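Local coordinates for mitogen-activated protein kinase kinase kinase 2 (Homo sapiens, PDB 2NPT), which probably phosphorylates MAP kinase kinases as a serine/threonine kinase, its PB1 domain pairing here with an acidic surface of another protein, at residues D77-L82 / K90-L95; V23-R28 / L34-P39; S47-K50 / S56-L59. All coordinates share one frame; numbering follows the deposited sequence.

Contact 1: D77-L82 / K90-L95; sequences DKAVEL and KSLKIL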
ATOM      1  N   ASP D  77     -11.651 -13.429 -10.614  1.00 29.60           N
ATOM      2  CA  ASP D  77     -12.966 -13.117 -10.052  1.00 30.12           C
ATOM      3  C   ASP D  77     -13.219 -13.964  -8.819  1.00 30.92           C
ATOM      4  O   ASP D  77     -13.692 -13.454  -7.781  1.00 31.16           O
ATOM      5  CB  ASP D  77     -14.065 -13.347 -11.109  1.00 30.51           C
ATOM      6  CG  ASP D  77     -14.066 -12.276 -12.216  1.00 30.65           C
ATOM      7  OD1 ASP D  77     -13.440 -11.223 -12.067  1.00 29.07           O
ATOM      8  OD2 ASP D  77     -14.694 -12.495 -13.253  1.00 32.81           O
ATOM      9  N   LYS D  78     -12.912 -15.261  -8.914  1.00 31.06           N
ATOM     10  CA  LYS D  78     -13.001 -16.124  -7.748  1.00 30.91           C
ATOM     11  C   LYS D  78     -12.172 -15.599  -6.588  1.00 30.55           C
ATOM     12  O   LYS D  78     -12.647 -15.571  -5.441  1.00 30.08           O
ATOM     13  CB  LYS D  78     -12.546 -17.566  -8.089  1.00 31.30           C
ATOM     14  CG  LYS D  78     -13.521 -18.360  -8.938  1.00 31.93           C
ATOM     15  CD  LYS D  78     -13.104 -19.826  -8.991  1.00 33.61           C
ATOM     16  CE  LYS D  78     -14.211 -20.696  -9.519  1.00 37.39           C
ATOM     17  NZ  LYS D  78     -14.267 -20.535 -10.977  1.00 39.76           N
ATOM     18  N   ALA D  79     -10.922 -15.183  -6.859  1.00 28.55           N
ATOM     19  CA  ALA D  79     -10.029 -14.665  -5.794  1.00 28.83           C
ATOM     20  C   ALA D  79     -10.494 -13.339  -5.167  1.00 29.02           C
ATOM     21  O   ALA D  79     -10.365 -13.101  -3.952  1.00 29.28           O
ATOM     22  CB  ALA D  79      -8.556 -14.494  -6.318  1.00 26.99           C
ATOM     23  N   VAL D  80     -11.017 -12.442  -5.997  1.00 29.05           N
ATOM     24  CA  VAL D  80     -11.577 -11.210  -5.450  1.00 30.12           C
ATOM     25  C   VAL D  80     -12.788 -11.515  -4.539  1.00 31.56           C
ATOM     26  O   VAL D  80     -12.922 -10.871  -3.493  1.00 30.76           O
ATOM     27  CB  VAL D  80     -11.967 -10.201  -6.559  1.00 29.60           C
ATOM     28  CG1 VAL D  80     -12.657  -8.972  -5.955  1.00 28.98           C
ATOM     29  CG2 VAL D  80     -10.724  -9.817  -7.331  1.00 30.34           C
ATOM     30  N   GLU D  81     -13.669 -12.432  -4.970  1.00 33.08           N
ATOM     31  CA  GLU D  81     -14.806 -12.874  -4.133  1.00 35.19           C
ATOM     32  C   GLU D  81     -14.335 -13.354  -2.767  1.00 34.73           C
ATOM     33  O   GLU D  81     -14.851 -12.910  -1.734  1.00 33.23           O
ATOM     34  CB  GLU D  81     -15.644 -13.986  -4.777  1.00 34.79           C
ATOM     35  CG  GLU D  81     -16.807 -14.465  -3.848  1.00 37.36           C
ATOM     36  CD  GLU D  81     -17.526 -15.724  -4.334  1.00 39.58           C
ATOM     37  OE1 GLU D  81     -17.764 -15.862  -5.568  1.00 47.33           O
ATOM     38  OE2 GLU D  81     -17.872 -16.567  -3.462  1.00 47.54           O
ATOM     39  N   LEU D  82     -13.353 -14.249  -2.754  1.00 34.01           N
ATOM     40  CA  LEU D  82     -12.801 -14.710  -1.482  1.00 34.73           C
ATOM     41  C   LEU D  82     -12.338 -13.529  -0.622  1.00 34.66           C
ATOM     42  O   LEU D  82     -12.648 -13.475   0.567  1.00 33.65           O
ATOM     43  CB  LEU D  82     -11.638 -15.686  -1.655  1.00 33.82           C
ATOM     44  CG  LEU D  82     -11.939 -16.965  -2.421  1.00 35.11           C
ATOM     45  CD1 LEU D  82     -10.646 -17.725  -2.468  1.00 34.88           C
ATOM     46  CD2 LEU D  82     -13.091 -17.792  -1.806  1.00 35.12           C
ATOM     47  N   LYS D  90      -7.239  -8.202   4.250  1.00 35.95           N
ATOM     48  CA  LYS D  90      -7.417  -6.855   3.851  1.00 33.40           C
ATOM     49  C   LYS D  90      -6.709  -6.601   2.488  1.00 30.66           C
ATOM     50  O   LYS D  90      -6.874  -5.536   1.926  1.00 28.31           O
ATOM     51  CB  LYS D  90      -6.880  -5.939   4.933  1.00 34.39           C
ATOM     52  CG  LYS D  90      -7.547  -6.108   6.288  1.00 36.07           C
ATOM     53  CD  LYS D  90      -8.731  -5.159   6.409  1.00 37.94           C
ATOM     54  N   SER D  91      -5.968  -7.590   1.976  1.00 28.27           N
ATOM     55  CA  SER D  91      -5.402  -7.514   0.619  1.00 25.43           C
ATOM     56  C   SER D  91      -5.445  -8.842  -0.134  1.00 25.82           C
ATOM     57  O   SER D  91      -5.453  -9.917   0.460  1.00 25.68           O
ATOM     58  CB  SER D  91      -3.965  -6.971   0.623  1.00 26.46           C
ATOM     59  OG  SER D  91      -3.015  -7.862   1.233  1.00 25.23           O
ATOM     60  N   LEU D  92      -5.436  -8.741  -1.456  1.00 24.78           N
ATOM     61  CA  LEU D  92      -5.327  -9.900  -2.346  1.00 24.62           C
ATOM     62  C   LEU D  92      -3.851 -10.154  -2.609  1.00 23.66           C
ATOM     63  O   LEU D  92      -3.166  -9.325  -3.216  1.00 21.81           O
ATOM     64  CB  LEU D  92      -6.068  -9.600  -3.646  1.00 24.61           C
ATOM     65  CG  LEU D  92      -6.345 -10.685  -4.671  1.00 26.79           C
ATOM     66  CD1 LEU D  92      -7.444 -11.580  -4.143  1.00 31.46           C
ATOM     67  CD2 LEU D  92      -6.736 -10.103  -6.075  1.00 28.11           C
ATOM     68  N   LYS D  93      -3.364 -11.323  -2.162  1.00 22.87           N
ATOM     69  CA  LYS D  93      -1.951 -11.633  -2.258  1.00 22.69           C
ATOM     70  C   LYS D  93      -1.603 -12.378  -3.549  1.00 23.60           C
ATOM     71  O   LYS D  93      -2.119 -13.469  -3.808  1.00 23.43           O
ATOM     72  CB  LYS D  93      -1.466 -12.428  -1.043  1.00 22.46           C
ATOM     73  CG  LYS D  93      -1.754 -11.749   0.289  1.00 23.70           C
ATOM     74  CD  LYS D  93      -1.362 -12.639   1.479  1.00 24.79           C
ATOM     75  N   ILE D  94      -0.723 -11.763  -4.337  1.00 23.93           N
ATOM     76  CA  ILE D  94      -0.347 -12.260  -5.644  1.00 23.98           C
ATOM     77  C   ILE D  94       1.144 -12.416  -5.699  1.00 24.45           C
ATOM     78  O   ILE D  94       1.916 -11.448  -5.592  1.00 23.47           O
ATOM     79  CB  ILE D  94      -0.795 -11.313  -6.813  1.00 23.82           C
ATOM     80  CG1 ILE D  94      -2.308 -11.089  -6.863  1.00 26.28           C
ATOM     81  CG2 ILE D  94      -0.274 -11.869  -8.180  1.00 25.61           C
ATOM     82  CD1 ILE D  94      -3.161 -12.331  -7.007  1.00 28.03           C
ATOM     83  N   LEU D  95       1.561 -13.658  -5.889  1.00 23.69           N
ATOM     84  CA  LEU D  95       2.935 -13.980  -6.058  1.00 24.12           C
ATOM     85  C   LEU D  95       3.247 -13.897  -7.565  1.00 23.47           C
ATOM     86  O   LEU D  95       2.493 -14.439  -8.415  1.00 22.49           O
ATOM     87  CB  LEU D  95       3.144 -15.389  -5.451  1.00 24.31           C
ATOM     88  CG  LEU D  95       4.502 -15.970  -5.717  1.00 26.55           C
ATOM     89  CD1 LEU D  95       5.551 -15.131  -5.003  1.00 29.31           C
ATOM     90  CD2 LEU D  95       4.513 -17.468  -5.282  1.00 27.50           C
TER
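Leu92 enters the contact with its CG anti to the backbone N (chi1 -169°), and its second torsion, near 74°, splits the two methyls between neighbouring residues of the helix: CD1 goes to Ala79, CD2 to Val80. Val80 answers with CG1 anti to its own N (chi1 175°), a setting that leaves CG2 as the branch facing Leu92. This is helix-on-sheet packing in the ubiquitin-like beta-grasp fold of the PB1 domain, where helix 73-85 lies against strand 92-98. The Ala79 methyl is directed toward the strand, and its CB stands 3.8 Å from Leu92 CD1. Val80 meets Leu92 at about a right angle, a looser touch with 4.2 Å from Val80 CG2 to Leu92 CD2. No hydrogen bond crosses between 77-82 and 90-95, and the helix is held in shape by its own backbone, as in the 3.0 Å bond from Glu81 N to Asp77 O. The nearest CA atoms, those of Val80 and Leu92, are 7.1 Å apart, a spacing filled by side chains. Around Leu92, Leu76 and Leu83 of helix 73-85 and Tyr61 of strand 57-63 complete an apolar setting, while Val80 also rests on Val21 and Arg38. The closest approach involves a methyl and a backbone oxygen: Leu92 CD1 lies 3.3 Å from Ala79 O, a packing contact beside the helix backbone.

Contact 2: V23-R28 / L34-P39; sequences VKFEHR and LQFPRP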
ATOM      1  N   VAL D  23      -4.256  -4.842  -3.572  1.00 22.60           N
ATOM      2  CA  VAL D  23      -3.449  -5.976  -3.951  1.00 20.88           C
ATOM      3  C   VAL D  23      -2.013  -5.911  -3.388  1.00 21.34           C
ATOM      4  O   VAL D  23      -1.358  -4.889  -3.504  1.00 21.39           O
ATOM      5  CB  VAL D  23      -3.426  -6.142  -5.508  1.00 21.93           C
ATOM      6  CG1 VAL D  23      -2.405  -7.246  -5.943  1.00 20.56           C
ATOM      7  CG2 VAL D  23      -4.830  -6.446  -6.086  1.00 22.66           C
ATOM      8  N   LYS D  24      -1.521  -7.029  -2.828  1.00 19.89           N
ATOM      9  CA  LYS D  24      -0.163  -7.139  -2.331  1.00 20.21           C
ATOM     10  C   LYS D  24       0.616  -8.122  -3.202  1.00 20.08           C
ATOM     11  O   LYS D  24       0.419  -9.375  -3.160  1.00 20.21           O
ATOM     12  CB  LYS D  24      -0.140  -7.566  -0.853  1.00 19.43           C
ATOM     13  CG  LYS D  24       1.260  -7.822  -0.345  1.00 20.91           C
ATOM     14  CD  LYS D  24       1.425  -7.661   1.190  1.00 21.14           C
ATOM     15  CE  LYS D  24       0.696  -8.755   1.981  1.00 24.42           C
ATOM     16  NZ  LYS D  24       0.850  -8.708   3.506  1.00 24.02           N
ATOM     17  N   PHE D  25       1.479  -7.569  -4.026  1.00 21.45           N
ATOM     18  CA  PHE D  25       2.325  -8.335  -4.952  1.00 20.86           C
ATOM     19  C   PHE D  25       3.600  -8.716  -4.232  1.00 22.70           C
ATOM     20  O   PHE D  25       4.132  -7.955  -3.404  1.00 22.57           O
ATOM     21  CB  PHE D  25       2.776  -7.497  -6.157  1.00 21.83           C
ATOM     22  CG  PHE D  25       1.704  -7.183  -7.158  1.00 22.19           C
ATOM     23  CD1 PHE D  25       1.141  -8.174  -7.937  1.00 23.74           C
ATOM     24  CD2 PHE D  25       1.371  -5.874  -7.406  1.00 26.43           C
ATOM     25  CE1 PHE D  25       0.216  -7.897  -8.911  1.00 24.09           C
ATOM     26  CE2 PHE D  25       0.398  -5.570  -8.384  1.00 28.77           C
ATOM     27  CZ  PHE D  25      -0.178  -6.605  -9.132  1.00 25.92           C
ATOM     28  N   GLU D  26       4.120  -9.872  -4.586  1.00 23.68           N
ATOM     29  CA  GLU D  26       5.412 -10.297  -4.106  1.00 25.09           C
ATOM     30  C   GLU D  26       6.257 -10.828  -5.251  1.00 24.14           C
ATOM     31  O   GLU D  26       5.783 -11.618  -6.062  1.00 23.87           O
ATOM     32  CB  GLU D  26       5.218 -11.367  -3.032  1.00 25.24           C
ATOM     33  CG  GLU D  26       6.524 -11.980  -2.552  1.00 28.83           C
ATOM     34  CD  GLU D  26       6.326 -13.103  -1.514  1.00 32.99           C
ATOM     35  OE1 GLU D  26       5.161 -13.468  -1.167  1.00 40.23           O
ATOM     36  OE2 GLU D  26       7.367 -13.680  -1.100  1.00 42.05           O
ATOM     37  N   HIS D  27       7.503 -10.373  -5.306  1.00 24.74           N
ATOM     38  CA  HIS D  27       8.478 -10.877  -6.268  1.00 25.23           C
ATOM     39  C   HIS D  27       9.873 -10.835  -5.684  1.00 25.79           C
ATOM     40  O   HIS D  27      10.347  -9.796  -5.272  1.00 24.69           O
ATOM     41  CB  HIS D  27       8.459 -10.085  -7.536  1.00 24.88           C
ATOM     42  CG  HIS D  27       9.392 -10.608  -8.566  1.00 26.34           C
ATOM     43  ND1 HIS D  27       9.212 -11.841  -9.143  1.00 24.94           N
ATOM     44  CD2 HIS D  27      10.530 -10.103  -9.094  1.00 24.59           C
ATOM     45  CE1 HIS D  27      10.197 -12.079  -9.985  1.00 24.98           C
ATOM     46  NE2 HIS D  27      11.008 -11.034  -9.979  1.00 26.78           N
ATOM     47  N   ARG D  28      10.504 -12.005  -5.644  1.00 28.49           N
ATOM     48  CA  ARG D  28      11.849 -12.165  -5.117  1.00 29.20           C
ATOM     49  C   ARG D  28      12.104 -11.450  -3.783  1.00 28.41           C
ATOM     50  O   ARG D  28      13.077 -10.726  -3.611  1.00 28.88           O
ATOM     51  CB  ARG D  28      12.882 -11.795  -6.198  1.00 29.65           C
ATOM     52  CG  ARG D  28      12.954 -12.792  -7.332  1.00 33.37           C
ATOM     53  CD  ARG D  28      13.754 -12.205  -8.494  1.00 38.43           C
ATOM     54  NE  ARG D  28      15.186 -12.133  -8.210  1.00 42.47           N
ATOM     55  CZ  ARG D  28      16.051 -11.417  -8.931  1.00 44.05           C
ATOM     56  N   LEU D  34      -0.764  -1.990  -4.124  1.00 22.09           N
ATOM     57  CA  LEU D  34      -1.438  -1.111  -5.036  1.00 24.25           C
ATOM     58  C   LEU D  34      -2.948  -1.309  -4.936  1.00 24.58           C
ATOM     59  O   LEU D  34      -3.422  -2.401  -4.661  1.00 24.62           O
ATOM     60  CB  LEU D  34      -0.969  -1.405  -6.452  1.00 24.67           C
ATOM     61  CG  LEU D  34       0.462  -1.023  -6.833  1.00 27.01           C
ATOM     62  CD1 LEU D  34       0.744  -1.632  -8.211  1.00 30.60           C
ATOM     63  CD2 LEU D  34       0.580   0.523  -6.936  1.00 30.65           C
ATOM     64  N   GLN D  35      -3.687  -0.235  -5.156  1.00 25.59           N
ATOM     65  CA  GLN D  35      -5.144  -0.314  -5.179  1.00 26.90           C
ATOM     66  C   GLN D  35      -5.603  -0.355  -6.619  1.00 27.01           C
ATOM     67  O   GLN D  35      -5.121   0.438  -7.495  1.00 28.05           O
ATOM     68  CB  GLN D  35      -5.763   0.863  -4.438  1.00 27.84           C
ATOM     69  CG  GLN D  35      -5.174   1.073  -3.077  1.00 32.23           C
ATOM     70  CD  GLN D  35      -5.343   2.486  -2.588  1.00 37.73           C
ATOM     71  OE1 GLN D  35      -6.072   2.702  -1.626  1.00 43.85           O
ATOM     72  NE2 GLN D  35      -4.666   3.462  -3.232  1.00 38.73           N
ATOM     73  N   PHE D  36      -6.516  -1.278  -6.883  1.00 24.81           N
ATOM     74  CA  PHE D  36      -7.076  -1.459  -8.191  1.00 25.51           C
ATOM     75  C   PHE D  36      -8.543  -1.127  -8.222  1.00 26.83           C
ATOM     76  O   PHE D  36      -9.328  -1.640  -7.422  1.00 27.31           O
ATOM     77  CB  PHE D  36      -6.890  -2.898  -8.658  1.00 26.05           C
ATOM     78  CG  PHE D  36      -5.484  -3.206  -9.045  1.00 24.61           C
ATOM     79  CD1 PHE D  36      -5.086  -3.154 -10.382  1.00 25.66           C
ATOM     80  CD2 PHE D  36      -4.559  -3.554  -8.080  1.00 22.38           C
ATOM     81  CE1 PHE D  36      -3.771  -3.394 -10.735  1.00 24.76           C
ATOM     82  CE2 PHE D  36      -3.244  -3.790  -8.420  1.00 24.59           C
ATOM     83  CZ  PHE D  36      -2.840  -3.733  -9.759  1.00 24.13           C
ATOM     84  N   PRO D  37      -8.935  -0.277  -9.181  1.00 28.49           N
ATOM     85  CA  PRO D  37     -10.331   0.053  -9.325  1.00 28.92           C
ATOM     86  C   PRO D  37     -11.134  -1.132  -9.883  1.00 29.25           C
ATOM     87  O   PRO D  37     -10.635  -1.862 -10.728  1.00 29.66           O
ATOM     88  CB  PRO D  37     -10.297   1.211 -10.325  1.00 29.57           C
ATOM     89  CG  PRO D  37      -9.102   0.984 -11.128  1.00 30.23           C
ATOM     90  CD  PRO D  37      -8.096   0.376 -10.199  1.00 29.86           C
ATOM     91  N   ARG D  38     -12.353  -1.319  -9.397  1.00 30.37           N
ATOM     92  CA  ARG D  38     -13.221  -2.382  -9.883  1.00 31.04           C
ATOM     93  C   ARG D  38     -13.917  -2.003 -11.192  1.00 32.64           C
ATOM     94  O   ARG D  38     -14.195  -0.827 -11.406  1.00 32.24           O
ATOM     95  CB  ARG D  38     -14.307  -2.695  -8.872  1.00 31.28           C
ATOM     96  CG  ARG D  38     -13.768  -3.210  -7.572  1.00 30.49           C
ATOM     97  CD  ARG D  38     -14.847  -3.510  -6.584  1.00 32.69           C
ATOM     98  NE  ARG D  38     -14.221  -3.835  -5.312  1.00 34.27           N
ATOM     99  CZ  ARG D  38     -14.264  -5.013  -4.694  1.00 31.02           C
ATOM    100  NH1 ARG D  38     -14.921  -6.044  -5.191  1.00 34.62           N
ATOM    101  NH2 ARG D  38     -13.613  -5.131  -3.552  1.00 31.96           N
ATOM    102  N   PRO D  39     -14.242  -3.007 -12.035  1.00 34.20           N
ATOM    103  CA  PRO D  39     -13.862  -4.424 -11.873  1.00 34.35           C
ATOM    104  C   PRO D  39     -12.409  -4.641 -12.234  1.00 34.26           C
ATOM    105  O   PRO D  39     -11.895  -4.019 -13.159  1.00 34.05           O
ATOM    106  CB  PRO D  39     -14.772  -5.134 -12.873  1.00 34.92           C
ATOM    107  CG  PRO D  39     -14.973  -4.152 -13.930  1.00 34.60           C
ATOM    108  CD  PRO D  39     -15.068  -2.821 -13.245  1.00 34.30           C
TER
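The Phe25 ring has Val23 CG1 from its own strand over the centre of one face, 3.9 Å above the plane, while Leu34 CD1 and Phe36 CZ come up to its edge near the plane. The two phenyl side chains cross at about a right angle, with Phe25 CZ 4.0 Å from Phe36 CZ. Phe36 in turn receives Val23 obliquely, CG2 lying 3.5 Å from Phe36 CD2. With CG anti to the carbonyl carbon (chi1 -74°), the Phe36 ring reaches back toward Val23. At Leu34, CD1 is the branch that touches, 4.0 Å from Phe25 CE2. Beneath these groups Val23 and Leu34 form an antiparallel hydrogen-bonded pair: Val23 N gives a 2.8 Å bond to Leu34 O, almost straight at 172°, and Leu34 N returns one of 3.0 Å to Val23 O. The pair belongs to the opening beta hairpin of the PB1 fold. Lys24, whose CB points away from 34-39, makes salt bridges through NZ to acidic side chains of another protein chain, as expected of a basic PB1 surface. The apolar cluster lies under helix 42-53, whose Leu45 touches Val23, Phe25 and Phe36, and beside Ile94 of strand 92-98.

Contact 3: S47-K50 / S56-L59; sequences SKAK and SMDL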
ATOM      1  N   SER D  47      -0.026  -5.812 -16.158  1.00 27.12           N
ATOM      2  CA  SER D  47       0.589  -4.572 -16.594  1.00 27.28           C
ATOM      3  C   SER D  47       1.130  -3.739 -15.433  1.00 26.56           C
ATOM      4  O   SER D  47       2.205  -3.175 -15.586  1.00 27.13           O
ATOM      5  CB  SER D  47      -0.339  -3.751 -17.479  1.00 27.74           C
ATOM      6  OG  SER D  47      -1.465  -3.290 -16.794  1.00 30.86           O
ATOM      7  N   LYS D  48       0.415  -3.681 -14.294  1.00 25.57           N
ATOM      8  CA  LYS D  48       0.948  -2.970 -13.118  1.00 25.44           C
ATOM      9  C   LYS D  48       2.150  -3.738 -12.524  1.00 24.25           C
ATOM     10  O   LYS D  48       3.103  -3.140 -12.056  1.00 24.40           O
ATOM     11  CB  LYS D  48      -0.149  -2.734 -12.084  1.00 26.12           C
ATOM     12  CG  LYS D  48      -1.279  -1.812 -12.545  1.00 29.30           C
ATOM     13  CD  LYS D  48      -0.823  -0.572 -13.262  1.00 33.07           C
ATOM     14  N   ALA D  49       2.108  -5.058 -12.567  1.00 24.18           N
ATOM     15  CA  ALA D  49       3.245  -5.875 -12.103  1.00 23.57           C
ATOM     16  C   ALA D  49       4.467  -5.666 -12.975  1.00 25.01           C
ATOM     17  O   ALA D  49       5.607  -5.668 -12.480  1.00 23.86           O
ATOM     18  CB  ALA D  49       2.861  -7.363 -12.000  1.00 24.83           C
ATOM     19  N   LYS D  50       4.242  -5.410 -14.273  1.00 26.04           N
ATOM     20  CA  LYS D  50       5.345  -5.083 -15.190  1.00 27.11           C
ATOM     21  C   LYS D  50       5.975  -3.736 -14.898  1.00 25.92           C
ATOM     22  O   LYS D  50       7.194  -3.604 -14.858  1.00 27.70           O
ATOM     23  CB  LYS D  50       4.877  -5.168 -16.646  1.00 27.99           C
ATOM     24  CG  LYS D  50       6.024  -4.993 -17.648  1.00 31.41           C
ATOM     25  CD  LYS D  50       5.589  -5.465 -19.031  1.00 34.42           C
ATOM     26  CE  LYS D  50       6.718  -5.311 -20.058  1.00 37.57           C
ATOM     27  NZ  LYS D  50       6.428  -6.082 -21.319  1.00 40.33           N
ATOM     28  N   SER D  56       7.377  -9.010 -17.666  1.00 29.78           N
ATOM     29  CA  SER D  56       6.071  -9.665 -17.750  1.00 29.34           C
ATOM     30  C   SER D  56       6.064 -10.859 -16.771  1.00 29.21           C
ATOM     31  O   SER D  56       6.969 -11.719 -16.818  1.00 29.98           O
ATOM     32  CB  SER D  56       5.773 -10.089 -19.189  1.00 29.59           C
ATOM     33  OG  SER D  56       4.603 -10.842 -19.242  1.00 30.45           O
ATOM     34  N   MET D  57       5.047 -10.932 -15.909  1.00 27.05           N
ATOM     35  CA  MET D  57       4.967 -11.955 -14.855  1.00 27.27           C
ATOM     36  C   MET D  57       3.804 -12.963 -15.042  1.00 26.69           C
ATOM     37  O   MET D  57       2.742 -12.631 -15.578  1.00 25.97           O
ATOM     38  CB  MET D  57       4.756 -11.246 -13.494  1.00 27.87           C
ATOM     39  CG  MET D  57       5.891 -10.282 -13.098  1.00 29.54           C
ATOM     40  SD  MET D  57       7.432 -11.138 -12.631  1.00 31.31           S
ATOM     41  CE  MET D  57       8.429  -9.794 -12.142  1.00 31.91           C
ATOM     42  N   ASP D  58       4.044 -14.188 -14.601  1.00 25.16           N
ATOM     43  CA  ASP D  58       2.976 -15.141 -14.286  1.00 25.87           C
ATOM     44  C   ASP D  58       2.389 -14.792 -12.926  1.00 25.11           C
ATOM     45  O   ASP D  58       3.116 -14.390 -12.019  1.00 25.37           O
ATOM     46  CB  ASP D  58       3.520 -16.560 -14.263  1.00 25.84           C
ATOM     47  CG  ASP D  58       3.741 -17.112 -15.659  1.00 29.99           C
ATOM     48  OD1 ASP D  58       3.239 -16.508 -16.631  1.00 32.27           O
ATOM     49  OD2 ASP D  58       4.389 -18.155 -15.765  1.00 33.38           O
ATOM     50  N   LEU D  59       1.075 -14.883 -12.791  1.00 23.81           N
ATOM     51  CA  LEU D  59       0.417 -14.452 -11.572  1.00 23.90           C
ATOM     52  C   LEU D  59      -0.173 -15.643 -10.816  1.00 24.05           C
ATOM     53  O   LEU D  59      -0.811 -16.475 -11.447  1.00 22.86           O
ATOM     54  CB  LEU D  59      -0.699 -13.475 -11.903  1.00 25.16           C
ATOM     55  CG  LEU D  59      -0.211 -12.010 -11.922  1.00 27.75           C
ATOM     56  CD1 LEU D  59       0.641 -11.756 -13.087  1.00 28.44           C
ATOM     57  CD2 LEU D  59      -1.402 -11.064 -11.819  1.00 29.12           C
TER
HETATM   58  O   HOH W   1       8.131  -8.411 -20.971  1.00 43.75           O
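Ala49 and Met57 each direct CB toward the other segment, between helix 42-53 and strand 57-63, and the methionine meets the alanine with the middle of its chain. Ala49 CB is 4.3 Å from Met57 CG, a modest apolar touch. Met57 folds at its first two torsions (-61° and -71°), which turns SD and CE aside from Ala49, so that the methylene rather than the thioether is nearest the methyl. One residue further along the helix the orientation changes. Lys50 has CG anti to its backbone N (chi1 -173°) and an extended chain beyond, and it runs out alongside the start of the other segment, passing Ser56 N with CD at 4.2 Å. Ser56 directs its CB away from the helix, leaving its backbone N as the atom next to the lysine. On the exposed side a water links the two: its O accepts a 2.9 Å hydrogen bond from Lys50 NZ and a weak, longer one from Ser56 N. No direct hydrogen bond joins 47-50 to 56-59, and the backbones come nearest where CA of Lys50 and CA of Ser56 are 5.3 Å apart. On the buried side Leu96 of strand 92-98 touches both Ala49 and Met57, and Phe25 also meets Ala49. A helix packed in this way on the strand that follows it belongs to the ubiquitin-like beta-grasp fold of PB1 domains.

In the fold
The three contacts share one mixed sheet. Contacts 1 and 2 are buried and meet where strand 92-98 runs beside strand 21-27, joined by probable backbone hydrogen bonds from Lys24 N to Leu92 O and from Glu26 N to Ile94 O; their centres are about 9 Å apart. Contact 3 is only partly buried and reaches the surface through a lysine and a water. Contact 2 alone has hydrogen bonds between its own two segments, whereas contacts 1 and 3 set different helices on the sheet by apolar packing. Phe36 of contact 2 also touches Lys48 of contact 3, and Ile94 of contact 1 packs on Leu59.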